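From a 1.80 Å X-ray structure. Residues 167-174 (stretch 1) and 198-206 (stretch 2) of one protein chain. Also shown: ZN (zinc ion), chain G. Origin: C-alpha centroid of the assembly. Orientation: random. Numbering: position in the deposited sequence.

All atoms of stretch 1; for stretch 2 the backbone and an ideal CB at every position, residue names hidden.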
# COMPACT_ATOMS: atom_id res chain seq x y z
N GLY A 167 4.02 -0.69 -24.95
CA GLY A 167 3.52 0.59 -24.48
C GLY A 167 4.20 1.14 -23.23
O GLY A 167 3.74 2.14 -22.66
N LEU A 168 5.29 0.51 -22.81
CA LEU A 168 6.03 1.02 -21.66
C LEU A 168 7.16 1.95 -22.09
O LEU A 168 7.70 1.83 -23.19
CB LEU A 168 6.59 -0.13 -20.82
CG LEU A 168 5.53 -1.08 -20.25
CD1 LEU A 168 6.17 -2.10 -19.33
CD2 LEU A 168 4.43 -0.30 -19.54
N LEU A 169 7.50 2.88 -21.20
CA LEU A 169 8.63 3.77 -21.42
C LEU A 169 9.67 3.44 -20.35
O LEU A 169 9.65 2.34 -19.79
CB LEU A 169 8.19 5.23 -21.37
CG LEU A 169 7.16 5.59 -22.45
CD1 LEU A 169 6.50 6.93 -22.16
CD2 LEU A 169 7.79 5.61 -23.84
N HIS A 170 10.58 4.37 -20.07
CA HIS A 170 11.59 4.12 -19.03
C HIS A 170 11.12 4.57 -17.66
O HIS A 170 10.29 5.46 -17.55
CB HIS A 170 12.89 4.84 -19.37
CG HIS A 170 13.53 4.36 -20.63
ND1 HIS A 170 14.09 5.22 -21.55
CD2 HIS A 170 13.70 3.11 -21.11
CE1 HIS A 170 14.57 4.51 -22.56
NE2 HIS A 170 14.36 3.23 -22.32
N ASN A 171 11.70 3.96 -16.63
CA ASN A 171 11.30 4.22 -15.24
C ASN A 171 11.28 5.70 -14.86
O ASN A 171 10.45 6.13 -14.06
CB ASN A 171 12.21 3.45 -14.27
CG ASN A 171 13.60 4.04 -14.15
OD1 ASN A 171 14.33 4.16 -15.14
ND2 ASN A 171 14.02 4.37 -12.92
N ASN A 172 12.19 6.48 -15.45
CA ASN A 172 12.34 7.86 -15.02
C ASN A 172 11.72 8.87 -15.99
O ASN A 172 12.08 10.06 -15.97
CB ASN A 172 13.82 8.20 -14.81
CG ASN A 172 14.68 7.87 -16.03
OD1 ASN A 172 14.17 7.62 -17.13
ND2 ASN A 172 16.00 7.90 -15.85
N GLU A 173 10.80 8.41 -16.83
CA GLU A 173 10.25 9.28 -17.87
C GLU A 173 8.81 9.73 -17.61
O GLU A 173 8.14 10.22 -18.52
CB GLU A 173 10.37 8.60 -19.23
CG GLU A 173 11.80 8.66 -19.77
CD GLU A 173 12.04 7.77 -20.98
OE1 GLU A 173 11.15 6.96 -21.32
OE2 GLU A 173 13.13 7.90 -21.59
N GLY A 174 8.37 9.59 -16.37
CA GLY A 174 7.09 10.15 -15.96
C GLY A 174 7.08 11.66 -16.20
O GLY A 174 7.99 12.36 -15.76
N UNK A 198 12.87 -4.12 -15.82
CA UNK A 198 13.73 -4.32 -16.97
C UNK A 198 13.61 -3.11 -17.91
O UNK A 198 14.31 -3.01 -18.92
CB UNK A 198 13.37 -5.62 -17.70
N UNK A 199 12.74 -2.17 -17.54
CA UNK A 199 12.59 -0.92 -18.31
C UNK A 199 13.32 0.25 -17.66
O UNK A 199 13.01 1.41 -17.94
CB UNK A 199 11.11 -0.57 -18.47
N UNK A 200 14.28 -0.06 -16.79
CA UNK A 200 15.19 0.96 -16.28
C UNK A 200 15.80 1.72 -17.45
O UNK A 200 16.11 1.13 -18.49
CB UNK A 200 16.28 0.34 -15.41
N UNK A 201 15.95 3.03 -17.29
CA UNK A 201 16.60 3.84 -18.31
C UNK A 201 18.08 3.47 -18.37
O UNK A 201 18.81 3.62 -17.39
CB UNK A 201 16.42 5.33 -18.02
N UNK A 202 18.52 2.97 -19.53
CA UNK A 202 19.87 2.46 -19.69
C UNK A 202 20.93 3.54 -19.67
O UNK A 202 22.12 3.27 -19.54
CB UNK A 202 19.97 1.68 -21.00
N UNK A 203 20.49 4.79 -19.83
CA UNK A 203 21.38 5.94 -19.73
C UNK A 203 21.77 6.20 -18.28
O UNK A 203 22.78 6.84 -18.00
CB UNK A 203 20.72 7.18 -20.33
N UNK A 204 20.96 5.70 -17.34
CA UNK A 204 21.14 6.02 -15.93
C UNK A 204 21.37 4.79 -15.04
O UNK A 204 21.83 4.93 -13.91
CB UNK A 204 19.92 6.79 -15.43
N UNK A 205 21.05 3.61 -15.54
CA UNK A 205 21.23 2.38 -14.77
C UNK A 205 21.86 1.29 -15.62
O UNK A 205 21.69 1.28 -16.84
CB UNK A 205 19.89 1.90 -14.21
N UNK A 206 22.59 0.39 -14.98
CA UNK A 206 22.93 -0.89 -15.59
C UNK A 206 22.05 -1.96 -14.97
O UNK A 206 22.19 -2.29 -13.79
CB UNK A 206 24.41 -1.22 -15.41
ZN ZN G . 14.51 1.75 -23.77

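Position 198 lies out of reach of stretch 1, which hardly restricts the choice; it is Ile198.

At position 199 the CA-to-CB bond runs sideways, and the ideal CB sits 3.5 Å from Leu169 O. Leu168 offers an apolar surface nearby, so an apolar chain such as leucine or methionine would suit. It is Met199, whose CG lies 4.1 Å from Leu168 CD1. Its backbone O would serve with any residue: it accepts a hydrogen bond from Asn171 N at 3.2 Å and receives a CA-H...O contact from His170 CA, also at 3.2 Å.

Position 200 points its CB away, although Asn171 OD1 is 4.3 Å from it. Many side chains could start here; one that bends back could cover the Asn171 amide. Leu200 does so, its CD2 coming to 3.7 Å from Asn171 CG.

Position 201 faces stretch 1 squarely. Its N donates to Asn171 OD1 at 2.9 Å, and its CA lies over one face of the His170 ring, 4.2 Å from the centroid, in a CH-pi contact. The ideal CB is 3.3 Å from Asn172 OD1, an acceptor, with the Glu173 carboxylate beyond, so a short polar chain carrying a donor fits: serine, threonine, asparagine. Asn201 places ND2 2.9 Å from Asn172 OD1 in a hydrogen bond, while its OD1 turns back to accept from the N of position 203 at 3.1 Å.

Position 202 has room for a CB, and its phi/psi of -71/-15 does not require glycine; many residues would be tolerated. The deposited one is Gly202.

Position 203 meets nothing of stretch 1, and a small polar residue is one of many possibilities; it is Ser203.

At position 204 the CB points toward stretch 1, 4.1 Å from Asn172 ND2, a donor. A short acceptor is favoured: asparagine, aspartate or serine. Asn204 supplies OD1, which accepts from Asn172 ND2 at 2.9 Å, so both ends of the Asn172 amide are engaged by stretch 2.

Position 205 also points toward stretch 1, but its ideal CB finds nothing within 5.5 Å. A long side chain is needed to reach the Asn171 amide, preferably one ending in an acceptor: tyrosine or glutamine, for instance. Tyr205 spans the gap, and its OH accepts a weak hydrogen bond from Asn171 ND2 at 3.3 Å.

Position 206 is out of reach, leaving the choice open. Asp206 is an N-cap, its carboxylate capping a backbone N just past the stretch.

Stretch 2 (198-206) IMLNGSNYD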
# COMPACT_ATOMS: atom_id res chain seq x y z
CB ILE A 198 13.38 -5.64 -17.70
CG1 ILE A 198 14.53 -6.05 -18.64
CG2 ILE A 198 12.02 -5.53 -18.38
CD1 ILE A 198 14.45 -7.50 -19.10
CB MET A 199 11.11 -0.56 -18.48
CG MET A 199 10.28 -1.68 -19.07
SD MET A 199 10.94 -2.21 -20.67
CE MET A 199 10.75 -0.72 -21.66
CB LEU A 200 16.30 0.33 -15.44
CG LEU A 200 15.91 -0.22 -14.07
CD1 LEU A 200 17.14 -0.74 -13.34
CD2 LEU A 200 15.17 0.82 -13.24
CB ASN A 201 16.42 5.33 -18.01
CG ASN A 201 16.74 6.21 -19.20
OD1 ASN A 201 17.66 5.93 -19.96
ND2 ASN A 201 15.98 7.30 -19.36
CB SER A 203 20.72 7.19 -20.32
OG SER A 203 20.52 7.05 -21.72
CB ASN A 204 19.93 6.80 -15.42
CG ASN A 204 19.53 7.94 -16.35
OD1 ASN A 204 18.61 7.80 -17.17
ND2 ASN A 204 20.23 9.06 -16.24
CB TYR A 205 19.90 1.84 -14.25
CG TYR A 205 19.06 2.81 -13.45
CD1 TYR A 205 18.18 3.67 -14.09
CD2 TYR A 205 19.11 2.82 -12.06
CE1 TYR A 205 17.39 4.55 -13.37
CE2 TYR A 205 18.32 3.70 -11.33
CZ TYR A 205 17.46 4.56 -11.99
OH TYR A 205 16.66 5.43 -11.29
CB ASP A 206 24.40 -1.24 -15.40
CG ASP A 206 24.77 -2.57 -16.04
OD1 ASP A 206 24.75 -2.66 -17.29
OD2 ASP A 206 25.04 -3.53 -15.30
O HOH W 1 15.67 1.40 -25.94
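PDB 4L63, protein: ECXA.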